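Local coordinates for protein CymD (Pseudomonas putida, PDB 6Z34) that probably lets monoaromatic hydrocarbons cross the bacterial outer membrane as a FadL-family channel, with substrate passing by lateral diffusion, at residues V12-G17 with V427-Y432; Q28-N33 with P140-Y145; Q344-Y347 with W351-R354. All blocks are in the same frame, centred on the assembly; numbering follows the deposited sequence.

Interaction 1 (V12-G17 with V427-Y432)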
loop_
_atom_site.group_PDB
_atom_site.type_symbol
_atom_site.label_atom_id
_atom_site.label_comp_id
_atom_site.label_asym_id
_atom_site.label_seq_id
_atom_site.Cartn_x
_atom_site.Cartn_y
_atom_site.Cartn_z
ATOM N N VAL A 12 -5.554 -12.137 8.894
ATOM C CA VAL A 12 -5.323 -12.319 10.325
ATOM C C VAL A 12 -4.885 -11.003 10.952
ATOM O O VAL A 12 -5.396 -10.588 12.006
ATOM C CB VAL A 12 -4.279 -13.429 10.557
ATOM C CG1 VAL A 12 -3.958 -13.545 12.014
ATOM C CG2 VAL A 12 -4.765 -14.780 9.997
ATOM N N SER A 13 -3.917 -10.341 10.318
ATOM C CA SER A 13 -3.523 -9.003 10.729
ATOM C C SER A 13 -4.688 -8.021 10.595
ATOM O O SER A 13 -5.006 -7.291 11.542
ATOM C CB SER A 13 -2.330 -8.568 9.893
ATOM O OG SER A 13 -2.239 -7.182 9.833
ATOM N N GLN A 14 -5.360 -8.004 9.436
ATOM C CA GLN A 14 -6.460 -7.052 9.252
ATOM C C GLN A 14 -7.615 -7.337 10.204
ATOM O O GLN A 14 -8.270 -6.410 10.680
ATOM C CB GLN A 14 -6.963 -7.063 7.804
ATOM C CG GLN A 14 -6.053 -6.363 6.798
ATOM C CD GLN A 14 -6.567 -6.457 5.369
ATOM O OE1 GLN A 14 -7.770 -6.390 5.123
ATOM N NE2 GLN A 14 -5.654 -6.623 4.423
ATOM N N GLY A 15 -7.895 -8.613 10.483
ATOM C CA GLY A 15 -8.958 -8.923 11.420
ATOM C C GLY A 15 -8.674 -8.415 12.813
ATOM O O GLY A 15 -9.605 -8.260 13.617
ATOM N N MET A 16 -7.405 -8.136 13.112
ATOM C CA MET A 16 -6.963 -7.670 14.420
ATOM C C MET A 16 -6.464 -6.231 14.343
ATOM O O MET A 16 -5.493 -5.866 15.010
ATOM C CB MET A 16 -5.879 -8.606 14.958
ATOM C CG MET A 16 -6.333 -10.074 15.079
ATOM S SD MET A 16 -5.194 -11.144 16.011
ATOM C CE MET A 16 -4.284 -11.717 14.617
ATOM N N GLY A 17 -7.099 -5.419 13.493
ATOM C CA GLY A 17 -6.832 -3.999 13.463
ATOM C C GLY A 17 -5.496 -3.583 12.891
ATOM O O GLY A 17 -5.143 -2.412 13.019
ATOM N N VAL A 427 -13.086 -3.181 3.573
ATOM C CA VAL A 427 -12.054 -4.053 3.034
ATOM C C VAL A 427 -12.394 -5.469 3.479
ATOM O O VAL A 427 -12.351 -5.781 4.679
ATOM C CB VAL A 427 -10.654 -3.652 3.515
ATOM C CG1 VAL A 427 -9.605 -4.601 2.949
ATOM C CG2 VAL A 427 -10.354 -2.227 3.124
ATOM N N THR A 428 -12.749 -6.316 2.522
ATOM C CA THR A 428 -12.985 -7.724 2.764
ATOM C C THR A 428 -11.729 -8.494 2.387
ATOM O O THR A 428 -11.208 -8.334 1.278
ATOM C CB THR A 428 -14.171 -8.231 1.948
ATOM O OG1 THR A 428 -15.346 -7.520 2.331
ATOM C CG2 THR A 428 -14.395 -9.706 2.212
ATOM N N SER A 429 -11.257 -9.339 3.297
ATOM C CA SER A 429 -10.002 -10.052 3.113
ATOM C C SER A 429 -10.224 -11.537 3.355
ATOM O O SER A 429 -10.801 -11.939 4.374
ATOM C CB SER A 429 -8.926 -9.512 4.054
ATOM O OG SER A 429 -7.629 -9.882 3.630
ATOM N N ILE A 430 -9.756 -12.349 2.424
ATOM C CA ILE A 430 -9.997 -13.777 2.463
ATOM C C ILE A 430 -8.736 -14.470 1.964
ATOM O O ILE A 430 -8.097 -14.007 1.015
ATOM C CB ILE A 430 -11.250 -14.122 1.633
ATOM C CG1 ILE A 430 -11.527 -15.632 1.635
ATOM C CG2 ILE A 430 -11.125 -13.571 0.238
ATOM C CD1 ILE A 430 -12.236 -16.117 2.896
ATOM N N SER A 431 -8.335 -15.543 2.643
ATOM C CA SER A 431 -7.139 -16.267 2.233
ATOM C C SER A 431 -7.292 -17.753 2.521
ATOM O O SER A 431 -8.064 -18.173 3.383
ATOM C CB SER A 431 -5.880 -15.734 2.924
ATOM O OG SER A 431 -5.774 -16.261 4.229
ATOM N N TYR A 432 -6.541 -18.541 1.770
ATOM C CA TYR A 432 -6.467 -19.979 1.957
ATOM C C TYR A 432 -4.999 -20.356 2.078
ATOM O O TYR A 432 -4.167 -19.892 1.292
ATOM C CB TYR A 432 -7.137 -20.745 0.801
ATOM C CG TYR A 432 -6.757 -22.205 0.797
ATOM C CD1 TYR A 432 -5.767 -22.669 -0.048
ATOM C CD2 TYR A 432 -7.345 -23.104 1.677
ATOM C CE1 TYR A 432 -5.388 -23.982 -0.042
ATOM C CE2 TYR A 432 -6.973 -24.444 1.684
ATOM C CZ TYR A 432 -5.989 -24.867 0.822
ATOM O OH TYR A 432 -5.591 -26.176 0.801
HETATM O O HOH W 1 -10.176 -6.919 6.091
#
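Q14 reaches from the last turn of helix 10-15 to strand 422-437, and its amide oxygen settles between V427 and S429. OE1 lies 3.4 Å from V427 CG1 and 3.5 Å from S429 CB, so a polar atom rests on two wall carbons. This is the close-packed part of the contact. It is narrow, burying 106 Å², because the backbones stand well apart, with Q14 CA 7.7 Å from S429 CA, and the glutamine side chain does the reaching across, helped by one water. CG turns away from the carbonyl carbon (chi1 -75°), and the chain beyond it is extended, which carries the amide outward to the strand. No direct hydrogen bond joins the segments. The helix belongs to the N-terminal segment that plugs the lumen of the FadL-type β-barrel, and V427 and S429 present their side chains inward from the barrel wall. G17, with positive phi, is the C' residue of the Schellman motif that ends the helix, and its N is 3.2 Å from Q14 O. The looser side of the contact is filled by the water, which donates to Q14 OE1 at 2.6 Å and to V427 O at 2.8 Å, bridging plug and wall where the protein atoms do not meet. Q14 NE2 and S429 OG both turn to D51 of strand 43-58, NE2 bonding to OD2 and OG to OD1, so one carboxylate ties the plug amide and the wall hydroxyl together. With an alanine here, D51 OD2 would probably lose its amide donor, the water one of its acceptors, and a gap would be likely to open beside V427. S429 OG and Q14 NE2, 3.9 Å apart, do not bond to each other.

Interaction 2 (Q28-N33 with P140-Y145)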
loop_
_atom_site.group_PDB
_atom_site.type_symbol
_atom_site.label_atom_id
_atom_site.label_comp_id
_atom_site.label_asym_id
_atom_site.label_seq_id
_atom_site.Cartn_x
_atom_site.Cartn_y
_atom_site.Cartn_z
ATOM N N GLN A 28 2.123 -13.633 5.459
ATOM C CA GLN A 28 2.137 -12.190 5.246
ATOM C C GLN A 28 3.198 -11.479 6.076
ATOM O O GLN A 28 3.492 -10.309 5.792
ATOM C CB GLN A 28 0.754 -11.619 5.539
ATOM C CG GLN A 28 -0.282 -12.072 4.523
ATOM C CD GLN A 28 -0.899 -13.405 4.876
ATOM O OE1 GLN A 28 -0.362 -14.155 5.706
ATOM N NE2 GLN A 28 -2.025 -13.717 4.251
ATOM N N GLY A 29 3.813 -12.159 7.059
ATOM C CA GLY A 29 4.912 -11.551 7.789
ATOM C C GLY A 29 6.024 -11.072 6.876
ATOM O O GLY A 29 6.730 -10.115 7.199
ATOM N N MET A 30 6.200 -11.730 5.732
ATOM C CA MET A 30 7.056 -11.263 4.645
ATOM C C MET A 30 6.918 -9.759 4.396
ATOM O O MET A 30 7.890 -9.075 4.040
ATOM C CB MET A 30 6.701 -12.017 3.349
ATOM C CG MET A 30 7.568 -13.201 3.067
ATOM S SD MET A 30 7.228 -14.112 1.547
ATOM C CE MET A 30 5.474 -14.377 1.634
ATOM N N MET A 31 5.700 -9.243 4.542
ATOM C CA MET A 31 5.415 -7.853 4.219
ATOM C C MET A 31 5.185 -7.009 5.456
ATOM O O MET A 31 4.781 -5.856 5.326
ATOM C CB MET A 31 4.196 -7.749 3.304
ATOM C CG MET A 31 4.415 -8.309 1.902
ATOM S SD MET A 31 5.651 -7.402 0.938
ATOM C CE MET A 31 5.151 -5.730 1.234
ATOM N N LEU A 32 5.398 -7.558 6.653
ATOM C CA LEU A 32 5.263 -6.746 7.858
ATOM C C LEU A 32 6.548 -6.879 8.654
ATOM O O LEU A 32 7.514 -6.133 8.426
ATOM C CB LEU A 32 4.048 -7.152 8.688
ATOM C CG LEU A 32 3.523 -5.970 9.521
ATOM C CD1 LEU A 32 2.009 -6.035 9.635
ATOM C CD2 LEU A 32 4.165 -5.864 10.902
ATOM N N ASN A 33 6.589 -7.842 9.567
ATOM C CA ASN A 33 7.834 -8.157 10.261
ATOM C C ASN A 33 8.208 -9.580 9.882
ATOM O O ASN A 33 7.629 -10.550 10.409
ATOM C CB ASN A 33 7.718 -7.983 11.775
ATOM C CG ASN A 33 9.045 -8.268 12.507
ATOM O OD1 ASN A 33 10.105 -8.471 11.876
ATOM N ND2 ASN A 33 8.993 -8.280 13.840
ATOM N N PRO A 140 8.351 -9.842 -2.533
ATOM C CA PRO A 140 9.415 -9.995 -1.537
ATOM C C PRO A 140 10.229 -11.252 -1.738
ATOM O O PRO A 140 9.728 -12.285 -2.186
ATOM C CB PRO A 140 8.648 -10.073 -0.213
ATOM C CG PRO A 140 7.349 -10.709 -0.611
ATOM C CD PRO A 140 7.017 -10.095 -1.956
ATOM N N PHE A 141 11.514 -11.136 -1.414
ATOM C CA PHE A 141 12.394 -12.284 -1.207
ATOM C C PHE A 141 12.817 -12.196 0.246
ATOM O O PHE A 141 13.461 -11.221 0.648
ATOM C CB PHE A 141 13.581 -12.274 -2.167
ATOM C CG PHE A 141 13.172 -12.152 -3.615
ATOM C CD1 PHE A 141 12.836 -10.913 -4.156
ATOM C CD2 PHE A 141 13.088 -13.271 -4.428
ATOM C CE1 PHE A 141 12.444 -10.790 -5.475
ATOM C CE2 PHE A 141 12.696 -13.155 -5.750
ATOM C CZ PHE A 141 12.367 -11.906 -6.273
ATOM N N SER A 142 12.391 -13.172 1.046
ATOM C CA SER A 142 12.372 -13.023 2.490
ATOM C C SER A 142 13.041 -14.214 3.146
ATOM O O SER A 142 12.995 -15.340 2.635
ATOM C CB SER A 142 10.951 -12.885 3.013
ATOM O OG SER A 142 10.943 -12.396 4.342
ATOM N N ALA A 143 13.666 -13.946 4.289
ATOM C CA ALA A 143 14.329 -14.979 5.066
ATOM C C ALA A 143 14.234 -14.603 6.533
ATOM O O ALA A 143 14.152 -13.421 6.876
ATOM C CB ALA A 143 15.797 -15.141 4.648
ATOM N N ALA A 144 14.254 -15.617 7.404
ATOM C CA ALA A 144 14.207 -15.366 8.832
ATOM C C ALA A 144 14.992 -16.461 9.547
ATOM O O ALA A 144 15.203 -17.556 9.017
ATOM C CB ALA A 144 12.763 -15.287 9.341
ATOM N N TYR A 145 15.445 -16.140 10.756
ATOM C CA TYR A 145 16.368 -17.012 11.465
ATOM C C TYR A 145 16.127 -16.875 12.957
ATOM O O TYR A 145 16.009 -15.753 13.465
ATOM C CB TYR A 145 17.823 -16.669 11.115
ATOM C CG TYR A 145 18.857 -17.533 11.814
ATOM C CD1 TYR A 145 19.058 -18.862 11.437
ATOM C CD2 TYR A 145 19.641 -17.021 12.851
ATOM C CE1 TYR A 145 20.014 -19.652 12.073
ATOM C CE2 TYR A 145 20.599 -17.804 13.502
ATOM C CZ TYR A 145 20.773 -19.123 13.111
ATOM O OH TYR A 145 21.721 -19.914 13.732
#
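The hydroxyl of S142, pressed against the side chain of M30, is held by two groups of the adjoining strand 151-171: its OG hydrogen-bonds to S156 OG and to A155 O. S156 OG also bonds to M30 O, so this one serine links the wall to the backbone of the plug. The contact thus joins the N-terminal hatch of a FadL-type barrel, here a short 3-10 segment, to the inward face of strand 131-146. The i to i+3 bonds of the 3-10 turn are short, M31 N to Q28 O at 2.8 Å and L32 N to G29 O at 2.9 Å. M30 points its CB toward the strand, whereas M31 starts out across it and reaches it with its sulfur. M30 carries the tightest packing: its CG is 3.4 Å from S142 CB, nearer than carbons usually approach. Its chi1 of -96° departs from a staggered value, in keeping with a side chain squeezed against the strand. Further along, the ring of P140 receives both sulfurs. M30 SD lies 4.0 Å from P140 CG, and M31 SD reaches the same carbon at 4.0 Å from a different direction, each methionine side chain crossing that of P140 at about a right angle. F101 of strand 94-107 packs on M30, M31 and P140 alike, completing an apolar patch next to the serine pair. The bend at chi2 (-65°) turns M31 SD to the proline, within 4.2 Å of P140 CB.

Interaction 3 (Q344-Y347 with W351-R354)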
loop_
_atom_site.group_PDB
_atom_site.type_symbol
_atom_site.label_atom_id
_atom_site.label_comp_id
_atom_site.label_asym_id
_atom_site.label_seq_id
_atom_site.Cartn_x
_atom_site.Cartn_y
_atom_site.Cartn_z
ATOM N N GLN A 344 -7.629 -12.305 19.633
ATOM C CA GLN A 344 -7.910 -13.571 18.960
ATOM C C GLN A 344 -8.319 -14.625 19.987
ATOM O O GLN A 344 -7.605 -14.840 20.971
ATOM C CB GLN A 344 -6.678 -14.041 18.163
ATOM C CG GLN A 344 -6.733 -15.482 17.690
ATOM C CD GLN A 344 -5.568 -15.873 16.776
ATOM O OE1 GLN A 344 -5.494 -15.425 15.630
ATOM N NE2 GLN A 344 -4.670 -16.730 17.270
ATOM N N TYR A 345 -9.459 -15.282 19.759
ATOM C CA TYR A 345 -9.961 -16.355 20.615
ATOM C C TYR A 345 -10.070 -17.630 19.791
ATOM O O TYR A 345 -10.839 -17.667 18.821
ATOM C CB TYR A 345 -11.329 -16.007 21.213
ATOM C CG TYR A 345 -11.974 -17.138 22.005
ATOM C CD1 TYR A 345 -11.348 -17.680 23.126
ATOM C CD2 TYR A 345 -13.215 -17.657 21.640
ATOM C CE1 TYR A 345 -11.935 -18.712 23.862
ATOM C CE2 TYR A 345 -13.811 -18.691 22.372
ATOM C CZ TYR A 345 -13.165 -19.213 23.481
ATOM O OH TYR A 345 -13.738 -20.234 24.217
ATOM N N ARG A 346 -9.301 -18.661 20.181
ATOM C CA ARG A 346 -9.375 -20.000 19.586
ATOM C C ARG A 346 -10.523 -20.760 20.229
ATOM O O ARG A 346 -10.460 -21.090 21.415
ATOM C CB ARG A 346 -8.067 -20.766 19.786
ATOM C CG ARG A 346 -6.854 -20.082 19.185
ATOM C CD ARG A 346 -5.745 -21.058 18.808
ATOM N NE ARG A 346 -4.596 -20.350 18.242
ATOM C CZ ARG A 346 -4.236 -20.380 16.961
ATOM N NH1 ARG A 346 -4.927 -21.099 16.080
ATOM N NH2 ARG A 346 -3.174 -19.688 16.563
ATOM N N TYR A 347 -11.561 -21.056 19.452
ATOM C CA TYR A 347 -12.784 -21.696 19.939
ATOM C C TYR A 347 -12.899 -23.091 19.317
ATOM O O TYR A 347 -13.272 -23.242 18.148
ATOM C CB TYR A 347 -13.993 -20.822 19.616
ATOM C CG TYR A 347 -15.334 -21.459 19.895
ATOM C CD1 TYR A 347 -16.010 -22.162 18.906
ATOM C CD2 TYR A 347 -15.931 -21.350 21.149
ATOM C CE1 TYR A 347 -17.233 -22.744 19.156
ATOM C CE2 TYR A 347 -17.157 -21.927 21.405
ATOM C CZ TYR A 347 -17.803 -22.623 20.403
ATOM O OH TYR A 347 -19.025 -23.207 20.648
ATOM N N TRP A 351 -12.173 -23.305 14.867
ATOM C CA TRP A 351 -12.589 -21.917 14.741
ATOM C C TRP A 351 -11.665 -20.991 15.518
ATOM O O TRP A 351 -11.313 -21.269 16.669
ATOM C CB TRP A 351 -14.013 -21.727 15.247
ATOM C CG TRP A 351 -15.022 -22.387 14.399
ATOM C CD1 TRP A 351 -15.600 -23.596 14.608
ATOM C CD2 TRP A 351 -15.584 -21.872 13.190
ATOM N NE1 TRP A 351 -16.494 -23.872 13.605
ATOM C CE2 TRP A 351 -16.504 -22.827 12.721
ATOM C CE3 TRP A 351 -15.402 -20.694 12.460
ATOM C CZ2 TRP A 351 -17.237 -22.645 11.557
ATOM C CZ3 TRP A 351 -16.129 -20.517 11.304
ATOM C CH2 TRP A 351 -17.032 -21.489 10.861
ATOM N N VAL A 352 -11.295 -19.880 14.891
ATOM C CA VAL A 352 -10.567 -18.793 15.533
ATOM C C VAL A 352 -11.324 -17.507 15.239
ATOM O O VAL A 352 -11.748 -17.284 14.098
ATOM C CB VAL A 352 -9.120 -18.709 15.002
ATOM C CG1 VAL A 352 -8.408 -17.541 15.595
ATOM C CG2 VAL A 352 -8.377 -20.002 15.283
ATOM N N PHE A 353 -11.510 -16.666 16.259
ATOM C CA PHE A 353 -12.249 -15.415 16.103
ATOM C C PHE A 353 -11.378 -14.219 16.468
ATOM O O PHE A 353 -10.634 -14.262 17.452
ATOM C CB PHE A 353 -13.515 -15.428 16.945
ATOM C CG PHE A 353 -14.499 -16.457 16.503
ATOM C CD1 PHE A 353 -15.208 -16.290 15.330
ATOM C CD2 PHE A 353 -14.690 -17.615 17.237
ATOM C CE1 PHE A 353 -16.107 -17.255 14.908
ATOM C CE2 PHE A 353 -15.586 -18.581 16.820
ATOM C CZ PHE A 353 -16.293 -18.404 15.655
ATOM N N ARG A 354 -11.469 -13.154 15.662
ATOM C CA ARG A 354 -10.608 -11.987 15.809
ATOM C C ARG A 354 -11.423 -10.694 15.796
ATOM O O ARG A 354 -12.509 -10.625 15.223
ATOM C CB ARG A 354 -9.555 -11.913 14.695
ATOM C CG ARG A 354 -9.043 -13.239 14.214
ATOM C CD ARG A 354 -7.654 -13.096 13.643
ATOM N NE ARG A 354 -7.001 -14.393 13.580
ATOM C CZ ARG A 354 -7.298 -15.341 12.696
ATOM N NH1 ARG A 354 -8.232 -15.135 11.777
ATOM N NH2 ARG A 354 -6.650 -16.501 12.732
#
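Q344 carries its CG opposite the backbone N (chi1 166°) and runs on extended, while R354 swings out through an unstaggered chi1 of -34°, and the two side chains lie alongside each other, pointing the same way. They face each other across a β-hairpin of the barrel wall, strands 336-347 and 351-362, whose short turn is of the kind that sits at the periplasmic end in outer-membrane barrels. R354 NE donates to Q344 OE1 at 2.7 Å, in the carbonyl plane and on a lone pair, with the oxygen at the guanidinium edge; NH2 adds a weak bond to the same oxygen. The amide and guanidinium planes are nevertheless turned 64° apart. V352 fits in beside the pair: its CG1 is 3.4 Å from Q344 CG and also lies over one guanidinium face of R354, near the rim. R346 lies alongside V352, with NH1 3.7 Å from V352 CG2. The R354 guanidinium is held by Q344 OE1 and, through NH1, by S386 OG of the next strand, while M16 of the plug packs on Q344 and against the aliphatic part of R354. Backbone pairing is regular at first, Y345 N to F353 O and F353 N to Y345 O both measuring 2.8 Å, but frays toward the turn, where Y347 N to W351 O is sound and the return bond from W351 N is weak. The outer face holds Y345, Y347, W351 and F353, consistent with an aromatic belt against lipid. W351 meets the ring of Y387 edge-to-face. The W351 CB lies at the edge of the Y347 ring, 4.2 Å from CD1, and Y347 CB in turn lies at the edge of the F353 ring, 3.9 Å from CE2.

How the interactions relate
All three contacts belong to the same barrel: interactions 1 and 2 join the N-terminal plug to the wall, and interaction 3 is a hairpin of the wall itself. Along the chain, interactions 2 and 3 follow one another inside the long loop closed by interaction 1. Interactions 1 and 3 touch, their centres 13 Å apart: V12 CG1 lies 3.5 Å from R354 NE, and M16 SD lies 3.9 Å from Q344 CB, so the helix and the residue following it lean on the hairpin. Interaction 2 is about 18 Å from interaction 1, centre to centre, with nearest atoms about 4 Å apart, and about 24 Å from interaction 3. The plug thus meets well-separated parts of the wall.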